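Local coordinates for protein putative Phosphate (Eubacterium rectale, PDB 3DAO) that is a putative phosphatase of the haloacid dehalogenase-like family, probably hydrolysing phosphate esters of a substrate not yet identified, at residues 240-254 / 258-271. Residues are numbered along the deposited sequence; the frame is centred on the assembly and turned at random.
Sequences IEMLQNAGISYAVSN and EVIAAAKHTCAPYW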
loop_
_atom_site.group_PDB
_atom_site.type_symbol
_atom_site.label_atom_id
_atom_site.label_comp_id
_atom_site.label_asym_id
_atom_site.label_seq_id
_atom_site.Cartn_x
_atom_site.Cartn_y
_atom_site.Cartn_z
ATOM N N ILE A 240 5.100 1.461 -11.119
ATOM C CA ILE A 240 5.542 1.226 -12.502
ATOM C C ILE A 240 4.854 0.041 -13.197
ATOM O O ILE A 240 4.426 0.129 -14.348
ATOM C CB ILE A 240 7.089 1.141 -12.604
ATOM C CG1 ILE A 240 7.658 2.559 -12.532
ATOM C CG2 ILE A 240 7.517 0.445 -13.894
ATOM C CD1 ILE A 240 9.211 2.664 -12.461
ATOM N N GLU A 241 4.751 -1.067 -12.495
ATOM C CA GLU A 241 4.151 -2.264 -13.098
ATOM C C GLU A 241 2.693 -1.989 -13.493
ATOM O O GLU A 241 2.272 -2.320 -14.606
ATOM C CB GLU A 241 4.268 -3.466 -12.143
ATOM C CG GLU A 241 3.730 -4.740 -12.741
ATOM C CD GLU A 241 3.935 -5.967 -11.864
ATOM O OE1 GLU A 241 3.937 -5.826 -10.606
ATOM O OE2 GLU A 241 4.083 -7.066 -12.467
HETATM N N MSE A 242 1.936 -1.329 -12.619
HETATM C CA MSE A 242 0.512 -1.066 -12.942
HETATM C C MSE A 242 0.422 -0.034 -14.069
HETATM O O MSE A 242 -0.403 -0.149 -14.981
HETATM C CB MSE A 242 -0.363 -0.722 -11.704
HETATM C CG MSE A 242 -0.207 0.579 -11.091
HETATM SE SE MSE A 242 -1.568 0.690 -9.683
HETATM C CE MSE A 242 -1.289 2.544 -9.114
ATOM N N LEU A 243 1.313 0.947 -14.037
ATOM C CA LEU A 243 1.303 1.991 -15.095
ATOM C C LEU A 243 1.606 1.360 -16.458
ATOM O O LEU A 243 1.066 1.730 -17.486
ATOM C CB LEU A 243 2.290 3.116 -14.773
ATOM C CG LEU A 243 2.022 3.959 -13.518
ATOM C CD1 LEU A 243 3.216 4.906 -13.208
ATOM C CD2 LEU A 243 0.713 4.747 -13.616
ATOM N N GLN A 244 2.497 0.390 -16.459
ATOM C CA GLN A 244 2.885 -0.316 -17.705
ATOM C C GLN A 244 1.854 -1.264 -18.227
ATOM O O GLN A 244 1.660 -1.400 -19.438
ATOM C CB GLN A 244 4.155 -1.142 -17.503
ATOM C CG GLN A 244 5.383 -0.290 -17.324
ATOM C CD GLN A 244 6.646 -1.109 -17.100
ATOM O OE1 GLN A 244 6.604 -2.264 -16.671
ATOM N NE2 GLN A 244 7.770 -0.495 -17.350
ATOM N N ASN A 245 1.172 -1.926 -17.311
ATOM C CA ASN A 245 0.225 -2.983 -17.692
ATOM C C ASN A 245 -1.183 -2.485 -18.022
ATOM O O ASN A 245 -1.930 -3.151 -18.754
ATOM C CB ASN A 245 0.153 -4.054 -16.601
ATOM C CG ASN A 245 1.429 -4.867 -16.498
ATOM O OD1 ASN A 245 2.297 -4.772 -17.365
ATOM N ND2 ASN A 245 1.545 -5.668 -15.449
ATOM N N ALA A 246 -1.543 -1.349 -17.445
ATOM C CA ALA A 246 -2.868 -0.723 -17.670
ATOM C C ALA A 246 -2.946 -0.197 -19.112
ATOM O O ALA A 246 -1.976 0.338 -19.637
ATOM C CB ALA A 246 -3.110 0.418 -16.676
ATOM N N GLY A 247 -4.107 -0.352 -19.733
ATOM C CA GLY A 247 -4.321 0.101 -21.118
ATOM C C GLY A 247 -3.999 1.572 -21.284
ATOM O O GLY A 247 -3.475 2.011 -22.324
ATOM N N ILE A 248 -4.335 2.332 -20.252
ATOM C CA ILE A 248 -4.043 3.770 -20.186
ATOM C C ILE A 248 -3.596 4.052 -18.770
ATOM O O ILE A 248 -4.056 3.437 -17.812
ATOM C CB ILE A 248 -5.248 4.677 -20.644
ATOM C CG1 ILE A 248 -4.764 6.082 -20.977
ATOM C CG2 ILE A 248 -6.360 4.700 -19.644
ATOM C CD1 ILE A 248 -5.815 6.987 -21.679
ATOM N N SER A 249 -2.662 4.975 -18.645
ATOM C CA SER A 249 -2.123 5.336 -17.362
ATOM C C SER A 249 -1.520 6.715 -17.376
ATOM O O SER A 249 -1.118 7.231 -18.436
ATOM C CB SER A 249 -1.091 4.313 -16.903
ATOM O OG SER A 249 0.046 4.301 -17.763
ATOM N N TYR A 250 -1.476 7.281 -16.180
ATOM C CA TYR A 250 -0.967 8.627 -15.948
ATOM C C TYR A 250 -0.048 8.693 -14.768
ATOM O O TYR A 250 -0.360 8.162 -13.681
ATOM C CB TYR A 250 -2.122 9.620 -15.687
ATOM C CG TYR A 250 -3.062 9.755 -16.850
ATOM C CD1 TYR A 250 -4.028 8.776 -17.088
ATOM C CD2 TYR A 250 -2.943 10.819 -17.757
ATOM C CE1 TYR A 250 -4.881 8.874 -18.184
ATOM C CE2 TYR A 250 -3.792 10.914 -18.877
ATOM C CZ TYR A 250 -4.758 9.924 -19.065
ATOM O OH TYR A 250 -5.623 9.949 -20.134
ATOM N N ALA A 251 1.085 9.360 -15.001
ATOM C CA ALA A 251 2.031 9.740 -13.977
ATOM C C ALA A 251 1.958 11.204 -13.678
ATOM O O ALA A 251 1.898 12.046 -14.582
ATOM C CB ALA A 251 3.490 9.407 -14.398
ATOM N N VAL A 252 1.944 11.525 -12.395
ATOM C CA VAL A 252 2.026 12.942 -11.994
ATOM C C VAL A 252 3.367 13.473 -12.519
ATOM O O VAL A 252 4.371 12.764 -12.507
ATOM C CB VAL A 252 1.823 13.172 -10.503
ATOM C CG1 VAL A 252 0.367 12.815 -10.173
ATOM C CG2 VAL A 252 2.819 12.365 -9.647
ATOM N N SER A 253 3.367 14.718 -12.988
ATOM C CA SER A 253 4.542 15.261 -13.697
ATOM C C SER A 253 5.755 15.511 -12.820
ATOM O O SER A 253 6.858 15.726 -13.324
ATOM C CB SER A 253 4.154 16.525 -14.527
ATOM O OG SER A 253 3.703 17.581 -13.699
ATOM N N ASN A 254 5.568 15.467 -11.513
ATOM C CA ASN A 254 6.666 15.700 -10.594
ATOM C C ASN A 254 7.325 14.396 -10.170
ATOM O O ASN A 254 8.243 14.389 -9.353
ATOM C CB ASN A 254 6.242 16.468 -9.345
ATOM C CG ASN A 254 5.191 15.735 -8.524
ATOM O OD1 ASN A 254 4.108 15.435 -9.029
ATOM N ND2 ASN A 254 5.485 15.498 -7.236
ATOM N N GLU A 258 11.508 7.621 -14.521
ATOM C CA GLU A 258 11.140 6.227 -14.814
ATOM C C GLU A 258 9.641 5.999 -14.692
ATOM O O GLU A 258 9.061 5.155 -15.389
ATOM C CB GLU A 258 11.861 5.231 -13.916
ATOM C CG GLU A 258 13.359 5.213 -14.104
ATOM C CD GLU A 258 14.068 6.357 -13.404
ATOM O OE1 GLU A 258 13.400 7.109 -12.673
ATOM O OE2 GLU A 258 15.312 6.485 -13.559
ATOM N N VAL A 259 9.027 6.745 -13.774
ATOM C CA VAL A 259 7.565 6.602 -13.551
ATOM C C VAL A 259 6.885 7.221 -14.764
ATOM O O VAL A 259 5.986 6.633 -15.381
ATOM C CB VAL A 259 7.125 7.251 -12.252
ATOM C CG1 VAL A 259 5.616 7.090 -12.074
ATOM C CG2 VAL A 259 7.906 6.655 -11.058
ATOM N N ILE A 260 7.359 8.408 -15.140
ATOM C CA ILE A 260 6.800 9.104 -16.285
ATOM C C ILE A 260 6.885 8.212 -17.512
ATOM O O ILE A 260 5.934 8.078 -18.267
ATOM C CB ILE A 260 7.492 10.454 -16.548
ATOM C CG1 ILE A 260 7.108 11.423 -15.421
ATOM C CG2 ILE A 260 7.098 10.971 -17.967
ATOM C CD1 ILE A 260 7.900 12.742 -15.394
ATOM N N ALA A 261 8.004 7.512 -17.649
ATOM C CA ALA A 261 8.243 6.701 -18.852
ATOM C C ALA A 261 7.379 5.466 -18.871
ATOM O O ALA A 261 7.032 4.940 -19.941
ATOM C CB ALA A 261 9.729 6.290 -18.967
ATOM N N ALA A 262 7.013 5.011 -17.684
ATOM C CA ALA A 262 6.193 3.790 -17.561
ATOM C C ALA A 262 4.762 4.079 -17.965
ATOM O O ALA A 262 4.048 3.203 -18.464
ATOM C CB ALA A 262 6.201 3.273 -16.119
ATOM N N ALA A 263 4.346 5.306 -17.682
ATOM C CA ALA A 263 2.930 5.731 -17.897
ATOM C C ALA A 263 2.646 6.109 -19.331
ATOM O O ALA A 263 3.527 6.601 -20.033
ATOM C CB ALA A 263 2.618 6.914 -17.004
ATOM N N LYS A 264 1.402 5.954 -19.784
ATOM C CA LYS A 264 1.103 6.375 -21.158
ATOM C C LYS A 264 1.122 7.897 -21.295
ATOM O O LYS A 264 1.483 8.416 -22.345
ATOM C CB LYS A 264 -0.245 5.831 -21.669
ATOM C CG LYS A 264 -0.258 4.367 -22.127
ATOM C CD LYS A 264 0.050 3.357 -21.038
ATOM C CE LYS A 264 -0.072 1.933 -21.585
ATOM N NZ LYS A 264 0.469 0.891 -20.655
ATOM N N HIS A 265 0.740 8.616 -20.239
ATOM C CA HIS A 265 0.724 10.089 -20.240
ATOM C C HIS A 265 1.076 10.644 -18.897
ATOM O O HIS A 265 1.208 9.916 -17.898
ATOM C CB HIS A 265 -0.695 10.612 -20.565
ATOM C CG HIS A 265 -1.294 10.005 -21.785
ATOM N ND1 HIS A 265 -0.934 10.393 -23.060
ATOM C CD2 HIS A 265 -2.225 9.028 -21.930
ATOM C CE1 HIS A 265 -1.620 9.674 -23.933
ATOM N NE2 HIS A 265 -2.403 8.835 -23.276
ATOM N N THR A 266 1.180 11.954 -18.847
ATOM C CA THR A 266 1.421 12.620 -17.586
ATOM C C THR A 266 0.234 13.514 -17.254
ATOM O O THR A 266 -0.533 13.924 -18.132
ATOM C CB THR A 266 2.696 13.477 -17.591
ATOM O OG1 THR A 266 2.519 14.547 -18.509
ATOM C CG2 THR A 266 3.913 12.648 -18.032
ATOM N N CYS A 267 0.094 13.809 -15.984
ATOM C CA CYS A 267 -0.886 14.782 -15.536
ATOM C C CYS A 267 -0.175 15.695 -14.564
ATOM O O CYS A 267 0.954 15.414 -14.145
ATOM C CB CYS A 267 -2.151 14.135 -14.899
ATOM S SG CYS A 267 -1.880 13.184 -13.429
ATOM N N ALA A 268 -0.853 16.768 -14.185
ATOM C CA ALA A 268 -0.280 17.760 -13.274
ATOM C C ALA A 268 -0.116 17.224 -11.865
ATOM O O ALA A 268 -0.761 16.238 -11.488
ATOM C CB ALA A 268 -1.167 19.048 -13.255
ATOM N N PRO A 269 0.713 17.893 -11.063
ATOM C CA PRO A 269 0.929 17.463 -9.695
ATOM C C PRO A 269 -0.333 17.600 -8.834
ATOM O O PRO A 269 -1.323 18.230 -9.236
ATOM C CB PRO A 269 2.030 18.384 -9.191
ATOM C CG PRO A 269 2.725 18.861 -10.423
ATOM C CD PRO A 269 1.701 18.901 -11.500
ATOM N N TYR A 270 -0.298 17.000 -7.662
ATOM C CA TYR A 270 -1.478 17.010 -6.830
ATOM C C TYR A 270 -1.851 18.433 -6.411
ATOM O O TYR A 270 -3.010 18.721 -6.137
ATOM C CB TYR A 270 -1.310 16.122 -5.614
ATOM C CG TYR A 270 -0.359 16.658 -4.592
ATOM C CD1 TYR A 270 -0.741 17.674 -3.746
ATOM C CD2 TYR A 270 0.936 16.157 -4.497
ATOM C CE1 TYR A 270 0.126 18.157 -2.793
ATOM C CE2 TYR A 270 1.820 16.634 -3.552
ATOM C CZ TYR A 270 1.412 17.635 -2.710
ATOM O OH TYR A 270 2.297 18.109 -1.771
ATOM N N TRP A 271 -0.872 19.320 -6.411
ATOM C CA TRP A 271 -1.091 20.703 -5.941
ATOM C C TRP A 271 -1.738 21.521 -7.022
ATOM O O TRP A 271 -2.061 22.687 -6.814
ATOM C CB TRP A 271 0.179 21.393 -5.403
ATOM C CG TRP A 271 1.331 21.399 -6.311
ATOM C CD1 TRP A 271 1.598 22.299 -7.287
ATOM C CD2 TRP A 271 2.414 20.470 -6.310
ATOM N NE1 TRP A 271 2.763 21.970 -7.922
ATOM C CE2 TRP A 271 3.287 20.851 -7.338
ATOM C CE3 TRP A 271 2.720 19.334 -5.547
ATOM C CZ2 TRP A 271 4.457 20.152 -7.619
ATOM C CZ3 TRP A 271 3.871 18.640 -5.832
ATOM C CH2 TRP A 271 4.728 19.052 -6.858
HETATM O O HOH W 1 1.823 15.069 -7.660
#
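Ala251 CB packs against the C-terminal end of helix 257-262 and Ala263 just beyond it, meeting Ala263 CB at 3.7 Å, with Val259 CG1 and the backbone of Ile260 packed beside it. Val259 CG1, anti to its own backbone N (chi1 179°), also reaches Leu243 CD1, and at 3.4 Å that pair is tighter than ordinary van der Waals contact. Ala262 CB sits between Ile240 CG2 and Gln244 CG, where the helical segments run side by side. Ser249 OG is gripped twice: it donates to Leu243 O and accepts from Lys264 N at 2.9 Å, so this strand residue links the last turn of helix 240-245 to the turn that leads into strand 265-267. Lys264 bends at its second torsion (chi2 63°) and brings NZ back to Ala246 O, 2.7 Å away and nearly in line with the carbonyl bond; a weak bond to Leu243 O adds to this, placing the ammonium among carbonyls at the helix C-terminus. Strand 248-252, helix 257-262 and strand 265-267 form a right-handed beta-alpha-beta unit at one edge of the Rossmann-like core of the HAD fold, its two strands paired in parallel; helix 240-245 leads into it. Ala251 bonds to both sides of Thr266: its N reaches His265 O at 3.0 Å and its O takes Cys267 N. On the sheet face away from helix 257-262, Tyr250 and His265 point the same way, their rings obliquely placed with CE2 of Tyr250 3.5 Å from CB of His265; Phe233 meets the tyrosine ring too. Val252 CG1 and Cys267 SG touch on that face, and helix 274-281 packs on the cysteine. Past the strands, a water bridges Asn254 OD1 and Tyr270 N, while the Asn254 amide abuts Trp271 CH2, its plane turned 61° from the indole.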